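DSBA-like thioredoxin domain-containing protein (Pseudomonas aeruginosa PAO1, PDB 5HFI) probably acts as a cytosolic disulfide reductase of the thioredoxin superfamily, and is captured here in mixed disulfide with glutathione. Local coordinates at residues Tyr13-Gly18 with Ala114-Ile119; Tyr21-Leu26 with Pro181-Glu186; Ala101-Glu106 with Glu159-His164; Val135-Gly140 with Glu151-Cys156. All blocks are in the same frame, centred on the assembly; numbering follows the deposited sequence.

In the fold
The four contacts run from the glutathione site into the helical part of this DsbA-like protein. The centre of interaction 1 lies about 3 Å from the centre of the chain and the contact carries Cys17, bonded to glutathione; interaction 2, its centre about 11 Å from that of interaction 1, contributes the cis-proline Pro181 of the same pocket. On the side of helix 112-124, interaction 1 touches interaction 3 through Met115 against Ala105, and interaction 4 through Ile119 against Leu139. Interactions 3 and 4, their centres about 10 Å apart, join where helix 149-157 passes into helix 159-174. Interactions 2 and 4 lie on opposite sides of the chain's centre, about 24 Å apart between centres.

Interaction 1 of 4, residues Tyr13-Gly18 with Ala114-Ile119; sequences YDPLCG and AMLARI. With GSH (glutathione), chain B.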
loop_
_atom_site.group_PDB
_atom_site.type_symbol
_atom_site.label_atom_id
_atom_site.label_comp_id
_atom_site.label_asym_id
_atom_site.label_seq_id
_atom_site.Cartn_x
_atom_site.Cartn_y
_atom_site.Cartn_z
ATOM N N TYR A 13 -4.899 -3.080 1.832
ATOM C CA TYR A 13 -3.527 -2.709 2.136
ATOM C C TYR A 13 -3.512 -1.607 3.186
ATOM O O TYR A 13 -4.540 -1.009 3.515
ATOM C CB TYR A 13 -2.795 -2.214 0.883
ATOM C CG TYR A 13 -3.268 -0.839 0.461
ATOM C CD1 TYR A 13 -2.574 0.304 0.846
ATOM C CD2 TYR A 13 -4.421 -0.680 -0.294
ATOM C CE1 TYR A 13 -3.010 1.559 0.488
ATOM C CE2 TYR A 13 -4.862 0.575 -0.666
ATOM C CZ TYR A 13 -4.152 1.691 -0.269
ATOM O OH TYR A 13 -4.584 2.943 -0.629
ATOM N N ASP A 14 -2.309 -1.329 3.694
ATOM C CA ASP A 14 -2.053 -0.090 4.402
ATOM C C ASP A 14 -0.638 0.346 4.061
ATOM O O ASP A 14 0.286 -0.488 4.098
ATOM C CB ASP A 14 -2.201 -0.209 5.912
ATOM C CG ASP A 14 -2.131 1.130 6.598
ATOM O OD1 ASP A 14 -1.014 1.548 6.976
ATOM O OD2 ASP A 14 -3.193 1.779 6.718
ATOM N N PRO A 15 -0.427 1.620 3.735
ATOM C CA PRO A 15 0.913 2.056 3.310
ATOM C C PRO A 15 1.995 1.875 4.365
ATOM O O PRO A 15 3.172 1.777 4.002
ATOM C CB PRO A 15 0.718 3.540 2.962
ATOM C CG PRO A 15 -0.758 3.736 2.840
ATOM C CD PRO A 15 -1.398 2.727 3.734
ATOM N N LEU A 16 1.645 1.813 5.650
ATOM C CA LEU A 16 2.633 1.658 6.710
ATOM C C LEU A 16 2.740 0.224 7.214
ATOM O O LEU A 16 3.379 -0.016 8.245
ATOM C CB LEU A 16 2.314 2.603 7.869
ATOM C CG LEU A 16 2.538 4.081 7.524
ATOM C CD1 LEU A 16 1.804 4.992 8.485
ATOM C CD2 LEU A 16 4.014 4.412 7.521
ATOM N N CYS A 17 2.127 -0.726 6.515
ATOM C CA CYS A 17 2.223 -2.137 6.861
ATOM C C CYS A 17 3.431 -2.736 6.152
ATOM O O CYS A 17 3.495 -2.735 4.917
ATOM C CB CYS A 17 0.944 -2.874 6.470
ATOM S SG CYS A 17 1.051 -4.663 6.654
ATOM N N GLY A 18 4.393 -3.233 6.934
ATOM C CA GLY A 18 5.601 -3.785 6.339
ATOM C C GLY A 18 5.320 -4.958 5.421
ATOM O O GLY A 18 5.966 -5.117 4.382
ATOM N N ALA A 114 0.637 2.653 -8.696
ATOM C CA ALA A 114 1.970 3.225 -8.861
ATOM C C ALA A 114 2.303 4.178 -7.722
ATOM O O ALA A 114 3.450 4.230 -7.264
ATOM C CB ALA A 114 2.077 3.941 -10.207
ATOM N N MET A 115 1.317 4.937 -7.247
ATOM C CA MET A 115 1.583 5.869 -6.156
ATOM C C MET A 115 1.841 5.126 -4.850
ATOM O O MET A 115 2.716 5.520 -4.070
ATOM C CB MET A 115 0.420 6.852 -6.008
ATOM C CG MET A 115 0.359 7.569 -4.663
ATOM S SD MET A 115 1.786 8.628 -4.308
ATOM C CE MET A 115 2.075 9.425 -5.865
ATOM N N LEU A 116 1.101 4.040 -4.595
ATOM C CA LEU A 116 1.356 3.239 -3.401
ATOM C C LEU A 116 2.775 2.686 -3.407
ATOM O O LEU A 116 3.477 2.750 -2.391
ATOM C CB LEU A 116 0.340 2.099 -3.293
ATOM C CG LEU A 116 0.576 1.095 -2.159
ATOM C CD1 LEU A 116 0.492 1.777 -0.797
ATOM C CD2 LEU A 116 -0.405 -0.073 -2.235
ATOM N N ALA A 117 3.215 2.140 -4.546
ATOM C CA ALA A 117 4.575 1.619 -4.643
ATOM C C ALA A 117 5.606 2.716 -4.410
ATOM O O ALA A 117 6.637 2.484 -3.764
ATOM C CB ALA A 117 4.791 0.966 -6.009
ATOM N N ARG A 118 5.351 3.918 -4.935
ATOM C CA ARG A 118 6.284 5.026 -4.742
ATOM C C ARG A 118 6.302 5.484 -3.289
ATOM O O ARG A 118 7.367 5.807 -2.747
ATOM C CB ARG A 118 5.914 6.190 -5.659
ATOM C CG ARG A 118 6.876 7.370 -5.577
ATOM C CD ARG A 118 8.245 7.002 -6.134
ATOM N NE ARG A 118 9.249 8.031 -5.872
ATOM C CZ ARG A 118 10.040 8.052 -4.802
ATOM N NH1 ARG A 118 9.947 7.099 -3.883
ATOM N NH2 ARG A 118 10.926 9.027 -4.649
ATOM N N ILE A 119 5.125 5.533 -2.653
ATOM C CA ILE A 119 5.032 5.903 -1.242
ATOM C C ILE A 119 5.845 4.940 -0.386
ATOM O O ILE A 119 6.580 5.351 0.521
ATOM C CB ILE A 119 3.558 5.938 -0.795
ATOM C CG1 ILE A 119 2.870 7.219 -1.267
ATOM C CG2 ILE A 119 3.439 5.793 0.721
ATOM C CD1 ILE A 119 1.365 7.216 -1.039
HETATM N N1 GSH B . 1.159 -11.469 6.114
HETATM C CA1 GSH B . 1.958 -11.690 7.307
HETATM C C1 GSH B . 2.192 -13.186 7.505
HETATM O O11 GSH B . 2.123 -13.684 8.660
HETATM O O12 GSH B . 2.453 -13.921 6.515
HETATM C CB1 GSH B . 1.224 -11.122 8.519
HETATM C CG1 GSH B . 0.452 -9.881 8.084
HETATM C CD1 GSH B . 0.351 -8.888 9.240
HETATM O OE1 GSH B . 0.560 -9.243 10.352
HETATM N N2 GSH B . 0.003 -7.506 8.968
HETATM C CA2 GSH B . -0.102 -6.555 10.057
HETATM C C2 GSH B . -1.528 -6.624 10.603
HETATM O O2 GSH B . -2.446 -6.347 9.903
HETATM C CB2 GSH B . 0.194 -5.141 9.551
HETATM S SG2 GSH B . 1.688 -5.105 8.511
HETATM N N3 GSH B . -1.764 -7.041 11.973
HETATM C CA3 GSH B . -3.118 -7.116 12.492
HETATM C C3 GSH B . -3.728 -5.719 12.556
HETATM O O31 GSH B . -4.883 -5.515 12.096
HETATM O O32 GSH B . -3.076 -4.772 13.067
#
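Between Tyr13 and Pro15, the two residues that meet helix 114-119, sits Asp14, whose OD1 is gripped by two groups: the backbone amide of Leu16 and the hydroxyl of Ser95. The first bond, Leu16 N to Asp14 OD1 at 3.0 Å with an N-H...O angle of 157°, closes an Asx turn and arrives on the anti side of the carboxylate, well out of its plane. OD2 is held as well, by the backbone N of Met45, so both oxygens of this buried acid have partners and the carboxylate has little freedom to rotate. The Asx turn overlaps a type I turn, in which Cys17 N reaches Asp14 O at 3.0 Å. Together they deliver Cys17 to the N-cap of helix 18-22, the place of the first CxxC cysteine in a thioredoxin fold. Cys17 SG is joined to SG2 of glutathione by a mixed disulfide of 2.0 Å, and glutathione is hydrogen-bonded to Phe180 O besides. Toward helix 112-124 the contact is apolar. Tyr13 CG stands between its backbone N and carbonyl carbon (chi1 73°), and with the ring turned about square to that bond (chi2 96°) one face looks to Leu116. CD2 of Leu116 lies over that face as a CH-pi contact, 4.1 Å from the centroid of the Tyr13 ring and displaced toward the rim. Its sister methyl CD1 meets Tyr13 CE1 at 3.7 Å and also touches Pro15 CB. One turn further along the helix, Ile119 CG2 approaches Pro15 CB at 4.2 Å.

Interaction 2 of 4, residues Tyr21-Leu26 with Pro181-Glu186; sequences YGASPL and PTFALE
Ala23 leans its CB against Pro181 and Phe183, and Leu26 its CB against Phe183, whose ring meets the two in different ways. The methyl of Ala23 comes in at the ring edge, near its plane, with CB 4.5 Å from Phe183 CE2. Leu26 approaches obliquely, its CB 4.4 Å from Phe183 CZ, and it is this first carbon of the side chain that does the touching. The ring reaches both because Phe183 CG stands anti to its own carbonyl carbon (chi1 -75°), which carries the phenyl out from the strand toward the turn between helices 18-22 and 24-30. Ala23 is shared: its CB also meets CG of the Pro181 ring at 4.2 Å, so that one methyl touches both rings. No hydrogen bond crosses, and the fit rests on loose apolar contacts, all of them buried. Around this core, Phe183 stacks on Tyr11 of strand 8-13 and meets Trp206 of helix 203-215, to which Leu26 also packs. Pro181 follows a cis peptide bond, and its side chain touches the CxxC residues, Trp19 and bound glutathione. A cis-proline leading into a strand and facing the CxxC helix is a hallmark of the thioredoxin fold, where it lines the substrate groove beside the reactive cysteine.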
loop_
_atom_site.group_PDB
_atom_site.type_symbol
_atom_site.label_atom_id
_atom_site.label_comp_id
_atom_site.label_asym_id
_atom_site.label_seq_id
_atom_site.Cartn_x
_atom_site.Cartn_y
_atom_site.Cartn_z
ATOM N N TYR A 21 4.373 -3.863 2.016
ATOM C CA TYR A 21 5.574 -3.571 1.244
ATOM C C TYR A 21 6.234 -4.857 0.762
ATOM O O TYR A 21 6.727 -4.926 -0.370
ATOM C CB TYR A 21 6.541 -2.740 2.087
ATOM C CG TYR A 21 7.848 -2.412 1.401
ATOM C CD1 TYR A 21 7.869 -1.743 0.184
ATOM C CD2 TYR A 21 9.062 -2.750 1.985
ATOM C CE1 TYR A 21 9.065 -1.434 -0.440
ATOM C CE2 TYR A 21 10.262 -2.445 1.369
ATOM C CZ TYR A 21 10.256 -1.787 0.157
ATOM O OH TYR A 21 11.451 -1.480 -0.456
ATOM N N GLY A 22 6.237 -5.894 1.603
ATOM C CA GLY A 22 6.727 -7.187 1.163
ATOM C C GLY A 22 5.925 -7.760 0.012
ATOM O O GLY A 22 6.454 -8.522 -0.800
ATOM N N ALA A 23 4.648 -7.394 -0.086
ATOM C CA ALA A 23 3.784 -7.852 -1.163
ATOM C C ALA A 23 3.742 -6.892 -2.346
ATOM O O ALA A 23 2.991 -7.136 -3.293
ATOM C CB ALA A 23 2.361 -8.073 -0.641
ATOM N N SER A 24 4.515 -5.806 -2.319
ATOM C CA SER A 24 4.515 -4.884 -3.448
ATOM C C SER A 24 4.829 -5.572 -4.776
ATOM O O SER A 24 4.191 -5.218 -5.782
ATOM C CB SER A 24 5.499 -3.737 -3.181
ATOM O OG SER A 24 5.346 -2.700 -4.144
ATOM N N PRO A 25 5.757 -6.531 -4.862
ATOM C CA PRO A 25 5.937 -7.214 -6.154
ATOM C C PRO A 25 4.718 -8.010 -6.583
ATOM O O PRO A 25 4.515 -8.213 -7.788
ATOM C CB PRO A 25 7.160 -8.117 -5.918
ATOM C CG PRO A 25 7.816 -7.588 -4.703
ATOM C CD PRO A 25 6.734 -7.010 -3.868
ATOM N N LEU A 26 3.891 -8.463 -5.636
ATOM C CA LEU A 26 2.677 -9.182 -6.007
ATOM C C LEU A 26 1.639 -8.243 -6.612
ATOM O O LEU A 26 0.950 -8.604 -7.572
ATOM C CB LEU A 26 2.095 -9.900 -4.791
ATOM C CG LEU A 26 3.039 -10.836 -4.038
ATOM C CD1 LEU A 26 2.271 -11.643 -3.002
ATOM C CD2 LEU A 26 3.775 -11.754 -5.000
ATOM N N PRO A 181 -1.297 -7.759 4.357
ATOM C CA PRO A 181 -2.028 -7.692 3.089
ATOM C C PRO A 181 -3.149 -8.719 3.010
ATOM O O PRO A 181 -3.022 -9.789 3.598
ATOM C CB PRO A 181 -0.956 -8.016 2.046
ATOM C CG PRO A 181 0.069 -8.781 2.786
ATOM C CD PRO A 181 0.077 -8.242 4.173
ATOM N N THR A 182 -4.222 -8.399 2.292
ATOM C CA THR A 182 -5.277 -9.364 1.998
ATOM C C THR A 182 -5.693 -9.198 0.546
ATOM O O THR A 182 -6.040 -8.091 0.123
ATOM C CB THR A 182 -6.484 -9.188 2.927
ATOM O OG1 THR A 182 -6.100 -9.464 4.282
ATOM C CG2 THR A 182 -7.611 -10.129 2.526
ATOM N N PHE A 183 -5.641 -10.289 -0.213
ATOM C CA PHE A 183 -6.080 -10.320 -1.601
ATOM C C PHE A 183 -7.335 -11.173 -1.720
ATOM O O PHE A 183 -7.405 -12.270 -1.155
ATOM C CB PHE A 183 -4.997 -10.890 -2.522
ATOM C CG PHE A 183 -3.858 -9.947 -2.794
ATOM C CD1 PHE A 183 -3.977 -8.960 -3.758
ATOM C CD2 PHE A 183 -2.660 -10.067 -2.110
ATOM C CE1 PHE A 183 -2.925 -8.099 -4.025
ATOM C CE2 PHE A 183 -1.603 -9.208 -2.373
ATOM C CZ PHE A 183 -1.739 -8.224 -3.331
ATOM N N ALA A 184 -8.317 -10.677 -2.465
ATOM C CA ALA A 184 -9.552 -11.418 -2.687
ATOM C C ALA A 184 -9.939 -11.311 -4.153
ATOM O O ALA A 184 -9.929 -10.217 -4.722
ATOM C CB ALA A 184 -10.686 -10.900 -1.795
ATOM N N LEU A 185 -10.274 -12.447 -4.755
ATOM C CA LEU A 185 -10.635 -12.520 -6.164
ATOM C C LEU A 185 -12.152 -12.553 -6.294
ATOM O O LEU A 185 -12.816 -13.360 -5.635
ATOM C CB LEU A 185 -10.014 -13.762 -6.808
ATOM C CG LEU A 185 -9.689 -13.746 -8.301
ATOM C CD1 LEU A 185 -8.849 -12.533 -8.662
ATOM C CD2 LEU A 185 -8.967 -15.029 -8.686
ATOM N N GLU A 186 -12.699 -11.676 -7.132
ATOM C CA GLU A 186 -14.137 -11.614 -7.365
ATOM C C GLU A 186 -14.456 -12.114 -8.766
ATOM O O GLU A 186 -13.913 -11.604 -9.751
ATOM C CB GLU A 186 -14.682 -10.196 -7.186
ATOM C CG GLU A 186 -16.197 -10.135 -7.361
ATOM C CD GLU A 186 -16.765 -8.738 -7.213
ATOM O OE1 GLU A 186 -16.037 -7.762 -7.492
ATOM O OE2 GLU A 186 -17.946 -8.619 -6.823
#

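Interaction 3 of 4, residues Ala101-Glu106 with Glu159-His164; sequences AVLAAE and EPLRAH
Pro160 opens the contact with its backbone, the carbonyl O lying 4.2 Å from CD1 of Leu103, the side chain that carries the packing for helix 101-106. Next comes Leu161. It starts out alongside the other helix rather than at it, but with CG anti to the backbone N (chi1 -179°) its CD1 comes to within 3.9 Å of Leu103 CD1, the two leucines meeting at about a right angle; Leu161 also rests on Ala96 and Thr99. The helix segments themselves run nearly perpendicular, their axes 10.7 Å apart at closest with 106° between directions, and Leu103 alone makes the contact for its segment. Here helix 159-174, which leads back toward the final strands of the thioredoxin-like sheet, passes across what is probably the helical insertion of a DsbA-like fold. On the outer side Arg162 NE bridges to Glu159 OE1 at 3.0 Å, the two charges pairing within one turn. At His164, Leu103 CD2 sits almost squarely over the ring, 3.7 Å from the centroid and 9° off the normal. The imidazole is held at NE2 by a hydrogen bond with the backbone N of Gly42, the end of the edge strand, which would leave ND1 as the probable site of the proton.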
loop_
_atom_site.group_PDB
_atom_site.type_symbol
_atom_site.label_atom_id
_atom_site.label_comp_id
_atom_site.label_asym_id
_atom_site.label_seq_id
_atom_site.Cartn_x
_atom_site.Cartn_y
_atom_site.Cartn_z
ATOM N N ALA A 101 -3.252 10.141 -0.647
ATOM C CA ALA A 101 -2.433 10.328 -1.841
ATOM C C ALA A 101 -2.698 9.233 -2.867
ATOM O O ALA A 101 -2.733 9.499 -4.074
ATOM C CB ALA A 101 -0.951 10.365 -1.461
ATOM N N VAL A 102 -2.889 7.996 -2.405
ATOM C CA VAL A 102 -3.227 6.904 -3.314
ATOM C C VAL A 102 -4.587 7.158 -3.953
ATOM O O VAL A 102 -4.764 7.003 -5.167
ATOM C CB VAL A 102 -3.198 5.557 -2.565
ATOM C CG1 VAL A 102 -3.818 4.459 -3.411
ATOM C CG2 VAL A 102 -1.770 5.202 -2.151
ATOM N N LEU A 103 -5.570 7.550 -3.137
ATOM C CA LEU A 103 -6.888 7.892 -3.665
ATOM C C LEU A 103 -6.799 9.008 -4.696
ATOM O O LEU A 103 -7.433 8.937 -5.756
ATOM C CB LEU A 103 -7.820 8.304 -2.526
ATOM C CG LEU A 103 -8.383 7.195 -1.639
ATOM C CD1 LEU A 103 -9.273 7.792 -0.559
ATOM C CD2 LEU A 103 -9.155 6.194 -2.479
ATOM N N ALA A 104 -6.020 10.053 -4.398
ATOM C CA ALA A 104 -5.907 11.183 -5.313
ATOM C C ALA A 104 -5.234 10.780 -6.619
ATOM O O ALA A 104 -5.665 11.197 -7.699
ATOM C CB ALA A 104 -5.143 12.324 -4.641
ATOM N N ALA A 105 -4.170 9.975 -6.540
ATOM C CA ALA A 105 -3.503 9.513 -7.753
ATOM C C ALA A 105 -4.434 8.662 -8.603
ATOM O O ALA A 105 -4.411 8.743 -9.838
ATOM C CB ALA A 105 -2.244 8.728 -7.397
ATOM N N GLU A 106 -5.258 7.831 -7.961
ATOM C CA GLU A 106 -6.211 7.021 -8.712
ATOM C C GLU A 106 -7.304 7.888 -9.326
ATOM O O GLU A 106 -7.706 7.669 -10.475
ATOM C CB GLU A 106 -6.813 5.944 -7.809
ATOM C CG GLU A 106 -7.792 5.014 -8.512
ATOM C CD GLU A 106 -7.140 4.184 -9.606
ATOM O OE1 GLU A 106 -5.919 3.926 -9.523
ATOM O OE2 GLU A 106 -7.853 3.790 -10.552
ATOM N N GLU A 159 -13.778 13.919 3.411
ATOM C CA GLU A 159 -14.848 12.932 3.469
ATOM C C GLU A 159 -14.644 11.752 2.519
ATOM O O GLU A 159 -15.087 10.643 2.864
ATOM C CB GLU A 159 -16.178 13.650 3.207
ATOM C CG GLU A 159 -16.742 14.345 4.443
ATOM C CD GLU A 159 -17.108 13.393 5.565
ATOM O OE1 GLU A 159 -17.729 12.345 5.286
ATOM O OE2 GLU A 159 -16.755 13.683 6.724
ATOM N N PRO A 160 -14.013 11.900 1.340
ATOM C CA PRO A 160 -13.685 10.697 0.549
ATOM C C PRO A 160 -12.841 9.678 1.298
ATOM O O PRO A 160 -13.083 8.472 1.175
ATOM C CB PRO A 160 -12.931 11.273 -0.657
ATOM C CG PRO A 160 -13.483 12.637 -0.816
ATOM C CD PRO A 160 -13.760 13.133 0.569
ATOM N N LEU A 161 -11.848 10.127 2.070
ATOM C CA LEU A 161 -10.976 9.185 2.766
ATOM C C LEU A 161 -11.725 8.424 3.856
ATOM O O LEU A 161 -11.549 7.209 4.002
ATOM C CB LEU A 161 -9.779 9.921 3.361
ATOM C CG LEU A 161 -8.767 9.046 4.100
ATOM C CD1 LEU A 161 -8.172 8.001 3.165
ATOM C CD2 LEU A 161 -7.670 9.910 4.701
ATOM N N ARG A 162 -12.557 9.135 4.580
ATOM C CA ARG A 162 -13.344 8.558 5.635
ATOM C C ARG A 162 -14.259 7.481 5.089
ATOM O O ARG A 162 -14.301 6.438 5.594
ATOM C CB ARG A 162 -14.208 9.603 6.350
ATOM C CG ARG A 162 -15.274 8.997 7.209
ATOM C CD ARG A 162 -16.626 9.716 7.111
ATOM N NE ARG A 162 -17.456 9.432 5.940
ATOM C CZ ARG A 162 -18.195 8.335 5.766
ATOM N NH1 ARG A 162 -18.920 8.193 4.689
ATOM N NH2 ARG A 162 -18.189 7.352 6.653
ATOM N N ALA A 163 -14.934 7.775 4.028
ATOM C CA ALA A 163 -15.828 6.828 3.366
ATOM C C ALA A 163 -15.063 5.643 2.787
ATOM O O ALA A 163 -15.574 4.517 2.786
ATOM C CB ALA A 163 -16.618 7.535 2.266
ATOM N N HIS A 164 -13.848 5.880 2.286
ATOM C CA HIS A 164 -13.020 4.791 1.777
ATOM C C HIS A 164 -12.607 3.843 2.897
ATOM O O HIS A 164 -12.672 2.618 2.737
ATOM C CB HIS A 164 -11.787 5.364 1.075
ATOM C CG HIS A 164 -10.932 4.333 0.401
ATOM N ND1 HIS A 164 -11.298 3.719 -0.778
ATOM C CD2 HIS A 164 -9.722 3.823 0.730
ATOM C CE1 HIS A 164 -10.354 2.870 -1.142
ATOM N NE2 HIS A 164 -9.386 2.913 -0.244
#

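Interaction 4 of 4, residues Val135-Gly140 with Glu151-Cys156; sequences VLLELG and EAFDAC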
loop_
_atom_site.group_PDB
_atom_site.type_symbol
_atom_site.label_atom_id
_atom_site.label_comp_id
_atom_site.label_asym_id
_atom_site.label_seq_id
_atom_site.Cartn_x
_atom_site.Cartn_y
_atom_site.Cartn_z
ATOM N N VAL A 135 5.836 16.078 1.294
ATOM C CA VAL A 135 6.460 14.861 0.786
ATOM C C VAL A 135 5.544 14.167 -0.216
ATOM O O VAL A 135 5.987 13.721 -1.279
ATOM C CB VAL A 135 6.835 13.930 1.954
ATOM C CG1 VAL A 135 7.300 12.574 1.437
ATOM C CG2 VAL A 135 7.911 14.577 2.820
ATOM N N LEU A 136 4.251 14.072 0.101
ATOM C CA LEU A 136 3.322 13.402 -0.803
ATOM C C LEU A 136 3.124 14.199 -2.087
ATOM O O LEU A 136 2.984 13.618 -3.170
ATOM C CB LEU A 136 1.988 13.169 -0.098
ATOM C CG LEU A 136 2.104 12.246 1.119
ATOM C CD1 LEU A 136 0.799 12.213 1.896
ATOM C CD2 LEU A 136 2.518 10.847 0.673
ATOM N N LEU A 137 3.105 15.532 -1.987
ATOM C CA LEU A 137 3.012 16.357 -3.187
ATOM C C LEU A 137 4.265 16.220 -4.039
ATOM O O LEU A 137 4.188 16.223 -5.273
ATOM C CB LEU A 137 2.774 17.818 -2.803
ATOM C CG LEU A 137 1.327 18.308 -2.647
ATOM C CD1 LEU A 137 0.485 17.363 -1.809
ATOM C CD2 LEU A 137 1.310 19.706 -2.041
ATOM N N GLU A 138 5.426 16.088 -3.395
ATOM C CA GLU A 138 6.669 15.868 -4.124
ATOM C C GLU A 138 6.644 14.536 -4.864
ATOM O O GLU A 138 7.100 14.445 -6.010
ATOM C CB GLU A 138 7.852 15.929 -3.157
ATOM C CG GLU A 138 9.202 15.626 -3.785
ATOM C CD GLU A 138 10.315 15.547 -2.755
ATOM O OE1 GLU A 138 11.389 14.999 -3.079
ATOM O OE2 GLU A 138 10.115 16.031 -1.619
ATOM N N LEU A 139 6.113 13.491 -4.224
ATOM C CA LEU A 139 6.000 12.199 -4.891
ATOM C C LEU A 139 5.034 12.269 -6.065
ATOM O O LEU A 139 5.303 11.703 -7.131
ATOM C CB LEU A 139 5.555 11.128 -3.895
ATOM C CG LEU A 139 6.499 10.844 -2.726
ATOM C CD1 LEU A 139 5.965 9.679 -1.897
ATOM C CD2 LEU A 139 7.905 10.547 -3.227
ATOM N N GLY A 140 3.899 12.949 -5.887
ATOM C CA GLY A 140 2.970 13.103 -6.995
ATOM C C GLY A 140 3.583 13.854 -8.160
ATOM O O GLY A 140 3.361 13.508 -9.324
ATOM N N GLU A 151 -4.672 19.855 -5.260
ATOM C CA GLU A 151 -6.096 20.024 -4.990
ATOM C C GLU A 151 -6.787 18.681 -4.810
ATOM O O GLU A 151 -7.649 18.539 -3.936
ATOM C CB GLU A 151 -6.772 20.812 -6.111
ATOM C CG GLU A 151 -6.367 22.280 -6.188
ATOM C CD GLU A 151 -4.930 22.482 -6.645
ATOM O OE1 GLU A 151 -4.436 21.634 -7.426
ATOM O OE2 GLU A 151 -4.306 23.485 -6.220
ATOM N N ALA A 152 -6.433 17.691 -5.634
ATOM C CA ALA A 152 -7.039 16.369 -5.502
ATOM C C ALA A 152 -6.682 15.727 -4.166
ATOM O O ALA A 152 -7.527 15.078 -3.537
ATOM C CB ALA A 152 -6.604 15.475 -6.663
ATOM N N PHE A 153 -5.437 15.897 -3.716
ATOM C CA PHE A 153 -5.029 15.323 -2.439
ATOM C C PHE A 153 -5.785 15.961 -1.282
ATOM O O PHE A 153 -6.243 15.265 -0.367
ATOM C CB PHE A 153 -3.520 15.478 -2.244
ATOM C CG PHE A 153 -3.051 15.110 -0.865
ATOM C CD1 PHE A 153 -2.771 13.791 -0.555
ATOM C CD2 PHE A 153 -2.868 16.079 0.109
ATOM C CE1 PHE A 153 -2.341 13.440 0.703
ATOM C CE2 PHE A 153 -2.433 15.736 1.371
ATOM C CZ PHE A 153 -2.167 14.410 1.668
ATOM N N ASP A 154 -5.908 17.288 -1.290
ATOM C CA ASP A 154 -6.628 17.948 -0.208
ATOM C C ASP A 154 -8.103 17.562 -0.221
ATOM O O ASP A 154 -8.716 17.388 0.839
ATOM C CB ASP A 154 -6.451 19.463 -0.306
ATOM C CG ASP A 154 -4.995 19.892 -0.164
ATOM O OD1 ASP A 154 -4.614 20.920 -0.764
ATOM O OD2 ASP A 154 -4.229 19.200 0.545
ATOM N N ALA A 155 -8.683 17.397 -1.413
ATOM C CA ALA A 155 -10.076 16.970 -1.502
ATOM C C ALA A 155 -10.254 15.536 -1.017
ATOM O O ALA A 155 -11.208 15.234 -0.291
ATOM C CB ALA A 155 -10.580 17.115 -2.938
ATOM N N CYS A 156 -9.347 14.637 -1.403
ATOM C CA CYS A 156 -9.466 13.243 -0.992
ATOM C C CYS A 156 -9.222 13.052 0.499
ATOM O O CYS A 156 -9.691 12.059 1.064
ATOM C CB CYS A 156 -8.490 12.369 -1.786
ATOM S SG CYS A 156 -8.955 12.116 -3.518
#
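This is an apolar helix-helix contact at the periphery of the helical region, away from the glutathione site: Phe153 of helix 149-157 presents one side of its ring to Leu136 and Leu137 of helix 133-142. Two leucines from consecutive positions touch diagonally opposed corners of the phenyl. Leu136 CD1 lies 3.6 Å from Phe153 CE1 and almost as near to CZ, while Leu137 CD1 reaches Phe153 CD2 at 4.1 Å. Both leucine side chains cross the phenylalanine at about a right angle, and both methyls come to the ring obliquely, from the same side. The aromatic group spans the gap because its CG is anti to the backbone N (chi1 171°), extending the ring toward the neighbouring helix, whereas Leu137 sets off along the flank and turns only its end inward. Nothing polar bridges the two segments. Beyond them, Leu136 packs on Ile119 and Pro97, and Phe153 on Ala100, so the pair is part of a wider hydrophobic core shared with helices 96-109 and 112-124. Near the surface Asp154 is salt-bridged to Arg133. Such leucine and phenylalanine packing between short helices is consistent with the all-helical insertion that DsbA-like proteins carry within their thioredoxin fold.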